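Local coordinates for protein putative phophotriesterase (Proteus mirabilis, PDB 3RHG) that probably hydrolyses ester bonds as a phosphotriesterase-family enzyme with two divalent metal ions, here zinc, at residues E24-D29 against R106-V111; I101-R106 against G153-D158. All coordinates share one frame; numbering follows the deposited sequence.

Contact 1: residues E24-D29 against R106-V111. With ZN (zinc ion), chain B.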
ATOM      1  N   GLU A  24      -2.201  20.102  -0.125  1.00 18.31           N
ATOM      2  CA  GLU A  24      -0.883  19.486  -0.325  1.00 17.54           C
ATOM      3  C   GLU A  24       0.115  20.245   0.531  1.00 17.30           C
ATOM      4  O   GLU A  24      -0.215  21.302   1.061  1.00 17.69           O
ATOM      5  CB  GLU A  24      -0.472  19.584  -1.818  1.00 18.75           C
ATOM      6  CG  GLU A  24      -1.479  18.979  -2.768  1.00 17.80           C
ATOM      7  CD  GLU A  24      -1.611  17.486  -2.603  1.00 19.01           C
ATOM      8  OE1 GLU A  24      -0.708  16.829  -2.002  1.00 18.28           O
ATOM      9  OE2 GLU A  24      -2.635  16.954  -3.071  1.00 19.34           O
ATOM     10  N   HIS A  25       1.325  19.713   0.663  1.00 18.58           N
ATOM     11  CA  HIS A  25       2.418  20.491   1.235  1.00 17.07           C
ATOM     12  C   HIS A  25       3.581  20.486   0.285  1.00 18.40           C
ATOM     13  O   HIS A  25       4.142  19.437   0.018  1.00 20.61           O
ATOM     14  CB  HIS A  25       2.810  19.984   2.631  1.00 17.66           C
ATOM     15  CG  HIS A  25       1.642  19.957   3.563  1.00 16.47           C
ATOM     16  ND1 HIS A  25       1.273  21.049   4.316  1.00 18.42           N
ATOM     17  CD2 HIS A  25       0.694  19.011   3.779  1.00 18.14           C
ATOM     18  CE1 HIS A  25       0.180  20.765   5.000  1.00 17.13           C
ATOM     19  NE2 HIS A  25      -0.190  19.530   4.700  1.00 17.48           N
ATOM     20  N   LEU A  26       3.894  21.651  -0.275  1.00 20.38           N
ATOM     21  CA  LEU A  26       5.082  21.776  -1.124  1.00 20.31           C
ATOM     22  C   LEU A  26       6.339  21.918  -0.278  1.00 20.50           C
ATOM     23  O   LEU A  26       7.318  21.214  -0.517  1.00 22.32           O
ATOM     24  CB  LEU A  26       4.970  22.957  -2.095  1.00 21.85           C
ATOM     25  CG  LEU A  26       4.100  22.660  -3.327  1.00 21.09           C
ATOM     26  CD1 LEU A  26       2.668  22.310  -2.892  1.00 25.85           C
ATOM     27  CD2 LEU A  26       4.117  23.828  -4.331  1.00 23.96           C
ATOM     28  N   PHE A  27       6.294  22.838   0.688  1.00 20.60           N
ATOM     29  CA  PHE A  27       7.411  23.106   1.593  1.00 20.26           C
ATOM     30  C   PHE A  27       6.914  23.049   3.030  1.00 22.19           C
ATOM     31  O   PHE A  27       6.032  23.819   3.446  1.00 23.50           O
ATOM     32  CB  PHE A  27       8.056  24.461   1.278  1.00 21.14           C
ATOM     33  CG  PHE A  27       8.550  24.560  -0.142  1.00 22.63           C
ATOM     34  CD1 PHE A  27       9.747  23.945  -0.515  1.00 26.20           C
ATOM     35  CD2 PHE A  27       7.818  25.240  -1.115  1.00 24.11           C
ATOM     36  CE1 PHE A  27      10.204  23.991  -1.816  1.00 26.00           C
ATOM     37  CE2 PHE A  27       8.270  25.293  -2.428  1.00 24.64           C
ATOM     38  CZ  PHE A  27       9.462  24.667  -2.785  1.00 25.72           C
ATOM     39  N   ASN A  28       7.451  22.084   3.769  1.00 22.46           N
ATOM     40  CA  ASN A  28       7.148  21.918   5.168  1.00 21.54           C
ATOM     41  C   ASN A  28       8.360  21.281   5.821  1.00 21.48           C
ATOM     42  O   ASN A  28       9.217  20.717   5.140  1.00 23.04           O
ATOM     43  CB  ASN A  28       5.862  21.092   5.380  1.00 19.24           C
ATOM     44  CG  ASN A  28       6.005  19.627   4.940  1.00 21.12           C
ATOM     45  OD1 ASN A  28       6.610  19.320   3.909  1.00 24.17           O
ATOM     46  ND2 ASN A  28       5.447  18.722   5.730  1.00 22.55           N
ATOM     47  N   ASP A  29       8.449  21.386   7.137  1.00 24.16           N
ATOM     48  CA  ASP A  29       9.640  20.930   7.835  1.00 29.69           C
ATOM     49  C   ASP A  29       9.116  20.423   9.162  1.00 32.16           C
ATOM     50  O   ASP A  29       8.533  21.194   9.928  1.00 35.15           O
ATOM     51  CB  ASP A  29      10.605  22.113   8.037  1.00 30.85           C
ATOM     52  CG  ASP A  29      11.943  21.695   8.657  1.00 32.95           C
ATOM     53  OD1 ASP A  29      12.074  20.540   9.110  1.00 37.44           O
ATOM     54  OD2 ASP A  29      12.865  22.534   8.704  1.00 37.03           O
ATOM     55  N   ARG A 106       8.547  32.243   0.353  1.00 23.28           N
ATOM     56  CA  ARG A 106       9.434  32.655  -0.740  1.00 22.14           C
ATOM     57  C   ARG A 106       9.660  31.531  -1.747  1.00 21.92           C
ATOM     58  O   ARG A 106       9.620  31.761  -2.970  1.00 23.14           O
ATOM     59  CB  ARG A 106      10.746  33.236  -0.229  1.00 26.55           C
ATOM     60  CG  ARG A 106      10.587  34.567   0.499  1.00 30.63           C
ATOM     61  CD  ARG A 106      11.857  34.918   1.283  1.00 36.24           C
ATOM     62  NE  ARG A 106      11.710  36.135   2.080  1.00 39.22           N
ATOM     63  CZ  ARG A 106      11.123  36.187   3.275  1.00 43.98           C
ATOM     64  NH1 ARG A 106      10.621  35.085   3.824  1.00 52.04           N
ATOM     65  NH2 ARG A 106      11.037  37.340   3.926  1.00 45.62           N
ATOM     66  N   LYS A 107       9.851  30.310  -1.262  1.00 24.65           N
ATOM     67  CA  LYS A 107       9.957  29.176  -2.181  1.00 24.43           C
ATOM     68  C   LYS A 107       8.653  28.860  -2.927  1.00 24.60           C
ATOM     69  O   LYS A 107       8.697  28.436  -4.092  1.00 23.94           O
ATOM     70  CB  LYS A 107      10.536  27.938  -1.489  1.00 26.13           C
ATOM     71  CG  LYS A 107      12.018  28.100  -1.179  1.00 30.78           C
ATOM     72  CD  LYS A 107      12.636  26.866  -0.572  1.00 36.73           C
ATOM     73  CE  LYS A 107      14.107  27.118  -0.207  1.00 47.24           C
ATOM     74  NZ  LYS A 107      14.314  28.199   0.827  1.00 47.48           N
ATOM     75  N   LEU A 108       7.503  29.062  -2.274  1.00 22.34           N
ATOM     76  CA  LEU A 108       6.221  28.872  -2.953  1.00 22.39           C
ATOM     77  C   LEU A 108       6.142  29.811  -4.163  1.00 21.05           C
ATOM     78  O   LEU A 108       5.752  29.390  -5.254  1.00 21.73           O
ATOM     79  CB  LEU A 108       5.043  29.104  -2.000  1.00 20.42           C
ATOM     80  CG  LEU A 108       4.825  28.023  -0.919  1.00 20.22           C
ATOM     81  CD1 LEU A 108       3.762  28.481   0.070  1.00 21.03           C
ATOM     82  CD2 LEU A 108       4.461  26.666  -1.511  1.00 20.63           C
ATOM     83  N   LYS A 109       6.495  31.078  -3.979  1.00 22.81           N
ATOM     84  CA  LYS A 109       6.522  32.035  -5.093  0.50 23.55           C
ATOM     85  C   LYS A 109       7.497  31.602  -6.191  1.00 23.78           C
ATOM     86  O   LYS A 109       7.191  31.690  -7.393  1.00 24.38           O
ATOM     87  CB  LYS A 109       6.896  33.431  -4.593  0.50 23.94           C
ATOM     88  CG  LYS A 109       7.232  34.422  -5.700  0.50 23.71           C
ATOM     89  CD  LYS A 109       7.422  35.820  -5.120  0.50 25.37           C
ATOM     90  CE  LYS A 109       7.479  36.889  -6.210  0.50 23.84           C
ATOM     91  NZ  LYS A 109       8.863  37.122  -6.679  0.50 34.81           N
ATOM     92  N   GLN A 110       8.683  31.151  -5.789  1.00 25.75           N
ATOM     93  CA  GLN A 110       9.688  30.705  -6.751  0.50 25.62           C
ATOM     94  C   GLN A 110       9.144  29.574  -7.618  1.00 25.62           C
ATOM     95  O   GLN A 110       9.347  29.543  -8.841  1.00 27.77           O
ATOM     96  CB  GLN A 110      10.965  30.255  -6.032  0.50 27.69           C
ATOM     97  CG  GLN A 110      11.814  31.405  -5.476  0.50 28.79           C
ATOM     98  CD  GLN A 110      12.779  30.951  -4.387  0.50 31.72           C
ATOM     99  OE1 GLN A 110      13.398  29.896  -4.488  0.50 34.62           O
ATOM    100  NE2 GLN A 110      12.899  31.750  -3.340  0.50 37.29           N
ATOM    101  N   VAL A 111       8.464  28.629  -6.983  1.00 24.98           N
ATOM    102  CA  VAL A 111       7.891  27.507  -7.727  1.00 26.41           C
ATOM    103  C   VAL A 111       6.813  27.961  -8.716  1.00 25.90           C
ATOM    104  O   VAL A 111       6.749  27.495  -9.863  1.00 27.18           O
ATOM    105  CB  VAL A 111       7.313  26.440  -6.762  1.00 27.64           C
ATOM    106  CG1 VAL A 111       6.403  25.464  -7.517  1.00 31.63           C
ATOM    107  CG2 VAL A 111       8.456  25.726  -6.063  1.00 31.02           C
TER
HETATM  108 ZN    ZN B 367      -1.845  18.616   5.337  1.00 21.10          ZN

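Contact 2: residues I101-R106 against G153-D158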
ATOM      1  N   ILE A 101       5.252  24.607  11.248  1.00 21.34           N
ATOM      2  CA  ILE A 101       5.438  23.442  10.379  1.00 20.23           C
ATOM      3  C   ILE A 101       6.234  23.778   9.095  1.00 20.57           C
ATOM      4  O   ILE A 101       6.201  23.051   8.086  1.00 21.11           O
ATOM      5  CB  ILE A 101       4.110  22.687  10.093  1.00 22.48           C
ATOM      6  CG1 ILE A 101       2.962  23.641   9.789  1.00 22.95           C
ATOM      7  CG2 ILE A 101       3.742  21.831  11.305  1.00 25.09           C
ATOM      8  CD1 ILE A 101       1.748  22.919   9.151  1.00 22.73           C
ATOM      9  N   GLY A 102       6.949  24.896   9.151  1.00 21.65           N
ATOM     10  CA  GLY A 102       7.946  25.191   8.139  1.00 21.41           C
ATOM     11  C   GLY A 102       7.438  25.841   6.870  1.00 21.06           C
ATOM     12  O   GLY A 102       8.029  25.663   5.811  1.00 23.18           O
ATOM     13  N   ARG A 103       6.360  26.605   6.966  1.00 20.76           N
ATOM     14  CA  ARG A 103       5.859  27.324   5.788  1.00 20.50           C
ATOM     15  C   ARG A 103       7.005  28.101   5.134  1.00 21.32           C
ATOM     16  O   ARG A 103       7.782  28.747   5.846  1.00 20.71           O
ATOM     17  CB  ARG A 103       4.743  28.296   6.189  1.00 16.83           C
ATOM     18  CG  ARG A 103       4.184  29.067   4.995  1.00 16.90           C
ATOM     19  CD  ARG A 103       3.035  29.982   5.392  1.00 18.14           C
ATOM     20  NE  ARG A 103       3.422  30.866   6.480  1.00 18.98           N
ATOM     21  CZ  ARG A 103       2.606  31.708   7.095  1.00 17.77           C
ATOM     22  NH1 ARG A 103       1.333  31.824   6.685  1.00 18.29           N
ATOM     23  NH2 ARG A 103       3.061  32.439   8.122  1.00 18.85           N
ATOM     24  N   ASP A 104       7.107  28.048   3.802  1.00 20.42           N
ATOM     25  CA  ASP A 104       8.187  28.768   3.076  1.00 20.97           C
ATOM     26  C   ASP A 104       7.608  29.589   1.940  1.00 21.81           C
ATOM     27  O   ASP A 104       7.600  29.145   0.796  1.00 23.08           O
ATOM     28  CB  ASP A 104       9.244  27.801   2.523  1.00 23.91           C
ATOM     29  CG  ASP A 104      10.531  28.504   2.128  1.00 26.45           C
ATOM     30  OD1 ASP A 104      10.478  29.695   1.731  1.00 27.43           O
ATOM     31  OD2 ASP A 104      11.614  27.880   2.243  1.00 27.50           O
ATOM     32  N   ILE A 105       7.134  30.787   2.258  1.00 21.56           N
ATOM     33  CA  ILE A 105       6.387  31.598   1.299  1.00 20.73           C
ATOM     34  C   ILE A 105       7.259  31.998   0.105  1.00 20.92           C
ATOM     35  O   ILE A 105       6.786  32.040  -1.045  1.00 21.67           O
ATOM     36  CB  ILE A 105       5.747  32.841   1.999  1.00 21.78           C
ATOM     37  CG1 ILE A 105       4.692  33.482   1.101  1.00 26.18           C
ATOM     38  CG2 ILE A 105       6.809  33.848   2.440  1.00 23.19           C
ATOM     39  CD1 ILE A 105       3.535  32.519   0.743  1.00 24.10           C
ATOM     40  N   ARG A 106       8.547  32.243   0.353  1.00 23.28           N
ATOM     41  CA  ARG A 106       9.434  32.655  -0.740  1.00 22.14           C
ATOM     42  C   ARG A 106       9.660  31.531  -1.747  1.00 21.92           C
ATOM     43  O   ARG A 106       9.620  31.761  -2.970  1.00 23.14           O
ATOM     44  CB  ARG A 106      10.746  33.236  -0.229  1.00 26.55           C
ATOM     45  CG  ARG A 106      10.587  34.567   0.499  1.00 30.63           C
ATOM     46  CD  ARG A 106      11.857  34.918   1.283  1.00 36.24           C
ATOM     47  NE  ARG A 106      11.710  36.135   2.080  1.00 39.22           N
ATOM     48  CZ  ARG A 106      11.123  36.187   3.275  1.00 43.98           C
ATOM     49  NH1 ARG A 106      10.621  35.085   3.824  1.00 52.04           N
ATOM     50  NH2 ARG A 106      11.037  37.340   3.926  1.00 45.62           N
ATOM     51  N   GLY A 153       0.489  40.348   3.549  1.00 20.19           N
ATOM     52  CA  GLY A 153       1.604  39.506   3.185  1.00 19.56           C
ATOM     53  C   GLY A 153       2.122  38.688   4.335  1.00 18.54           C
ATOM     54  O   GLY A 153       1.681  38.861   5.483  1.00 20.75           O
ATOM     55  N   ILE A 154       3.052  37.800   4.013  1.00 19.71           N
ATOM     56  CA  ILE A 154       3.588  36.838   4.966  1.00 20.38           C
ATOM     57  C   ILE A 154       5.075  37.080   5.235  1.00 21.88           C
ATOM     58  O   ILE A 154       5.851  37.288   4.304  1.00 21.07           O
ATOM     59  CB  ILE A 154       3.362  35.399   4.432  1.00 19.78           C
ATOM     60  CG1 ILE A 154       1.865  35.077   4.459  1.00 20.97           C
ATOM     61  CG2 ILE A 154       4.121  34.374   5.268  1.00 19.54           C
ATOM     62  CD1 ILE A 154       1.455  33.937   3.541  1.00 24.67           C
ATOM     63  N   ASP A 155       5.459  37.071   6.518  1.00 19.32           N
ATOM     64  CA  ASP A 155       6.869  37.072   6.926  1.00 23.36           C
ATOM     65  C   ASP A 155       7.652  38.264   6.369  1.00 22.16           C
ATOM     66  O   ASP A 155       8.828  38.140   5.992  1.00 25.84           O
ATOM     67  CB  ASP A 155       7.548  35.749   6.535  1.00 23.90           C
ATOM     68  CG  ASP A 155       7.055  34.560   7.362  1.00 28.68           C
ATOM     69  OD1 ASP A 155       6.457  34.774   8.445  1.00 30.57           O
ATOM     70  OD2 ASP A 155       7.277  33.410   6.934  1.00 28.55           O
ATOM     71  N   GLY A 156       6.985  39.416   6.329  1.00 20.74           N
ATOM     72  CA  GLY A 156       7.591  40.663   5.859  1.00 18.93           C
ATOM     73  C   GLY A 156       7.590  40.858   4.351  1.00 20.45           C
ATOM     74  O   GLY A 156       8.062  41.879   3.856  1.00 21.49           O
ATOM     75  N   THR A 157       7.043  39.890   3.627  1.00 20.31           N
ATOM     76  CA  THR A 157       6.948  40.008   2.183  1.00 21.60           C
ATOM     77  C   THR A 157       5.575  40.549   1.828  1.00 21.61           C
ATOM     78  O   THR A 157       4.723  40.738   2.709  1.00 22.20           O
ATOM     79  CB  THR A 157       7.123  38.638   1.497  1.00 21.05           C
ATOM     80  OG1 THR A 157       5.923  37.877   1.660  1.00 21.88           O
ATOM     81  CG2 THR A 157       8.322  37.860   2.121  1.00 21.55           C
ATOM     82  N   ASP A 158       5.371  40.790   0.533  1.00 20.78           N
ATOM     83  CA  ASP A 158       4.056  41.174   0.034  1.00 20.34           C
ATOM     84  C   ASP A 158       3.351  39.963  -0.581  1.00 20.56           C
ATOM     85  O   ASP A 158       2.366  40.113  -1.308  1.00 23.34           O
ATOM     86  CB  ASP A 158       4.164  42.309  -0.991  1.00 21.36           C
ATOM     87  CG  ASP A 158       4.968  41.916  -2.218  1.00 22.65           C
ATOM     88  OD1 ASP A 158       5.531  40.802  -2.223  1.00 26.02           O
ATOM     89  OD2 ASP A 158       5.023  42.718  -3.182  1.00 29.36           O
TER
HETATM   90  O   HOH W   1       5.931  31.461   7.942  1.00 24.42           O
HETATM   91  O   HOH W   2       4.975  33.566  10.578  1.00 29.94           O
HETATM   92  O   HOH W   3       7.583  31.584   5.040  1.00 30.68           O

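Contact 1: residues E24-D29 against R106-V111
The carbonyl oxygen of Lys107 accepts the intrahelical bond from Val111 N at 2.9 Å and also meets an aromatic carbon from across the contact, Phe27 CE2, 3.6 Å from Lys107 O. In the beta/alpha barrel of this amidohydrolase, Phe27 lies in the loop that leaves strand 19-24, and Lys107 and Val111 lie on helix 105-115. The benzyl group carries most of the contact; its CG lies anti to the carbonyl carbon (chi1 -58°), which helps bring the ring to the helix. Lys107 CB stands over one ring face, 3.7 Å from the Phe27 centroid and 14° off the normal, which defines a CH-pi contact. The edge is met in plane by two methyls: Leu108 CD2, 3.7 Å from Phe27 CD2, and Val111 CG2, 3.6 Å from Phe27 CZ. Residues 107 to 111, about one turn of helix, thus supply the neighbours over one face and at two points of the edge. Beyond the ring, the lysine chain leads away to a salt bridge with Asp104. Leu26 adds a second apolar layer, its CB 3.8 Å from Leu108 CD2, and helix 74-86 closes on the cluster through Val77, against Phe27, and Leu81, against Val111. With CB directed away from the helix, His25 serves the metal site instead, alongside His23, Glu166 and Asp294. Its imidazole is restrained in rotation at two points, ND1 by Thr96 OG1 and His25 NE2 by zinc at 2.0 Å.

Contact 2: residues I101-R106 against G153-D158
Ile154, Ile105 and Arg103 bury the most surface here, and Ile154 touches both of the others. Its CG2 methyl lies 3.5 Å above the plane of the Arg103 guanidinium, over the centre, with Arg103 CZ as the nearest atom at 3.6 Å. Arg103 gets there by running straight from the backbone, CG opposite N (chi1 -180°), and then bending at chi3 (54°). Ile154 CD1 meets Ile105 CD1 at 3.8 Å, giving Ile154 a second, purely apolar contact on the helix. Arg103 NH1 forms a salt bridge with Glu149 and a hydrogen bond to Ser122 O; at the edge, in plane, Arg103 NE donates to a water (3.0 Å) that donates to Asp155 OD2. Another water also donates to Asp155 OD2 and joins it to Arg103 O and Ile105 N, so water, and not a direct salt bridge, links this carboxylate to Arg103. Further out, Arg106 NH2 donates to Asp155 O (3.1 Å, 145° at the hydrogen), and Thr157 CG2 lies over a face of that guanidinium. Ile154 O takes both Thr157 N and Thr157 OG1, the latter at 2.7 Å on a lone pair. The backbone bond closes a type I' beta turn, Ile154 to Thr157, reinforced by the hydroxyl and packed against the N-terminal end of a barrel helix.

How the contacts relate
Contacts 1 and 2 have centres about 10 Å apart and overlap at Arg106, which makes its cross-contact interactions in contact 2 alone. Both use helix 105-115, contact 1 along its first turns and contact 2 at its start. Along the chain the segments alternate: 24-29, 101-106, 106-111, 153-158. They also meet directly: Asp29 N lies 3.0 Å from Ile101 O, a probable hydrogen bond, and Phe27 CB packs on Asp104 CB, the N-cap residue of the helix. The loops after strands 19-24 and 89-94, neighbours in the parallel barrel sheet, are therefore joined to each other as well as to the helix. The result is a continuous path from the zinc-binding loop to the outlying turn at 154-157.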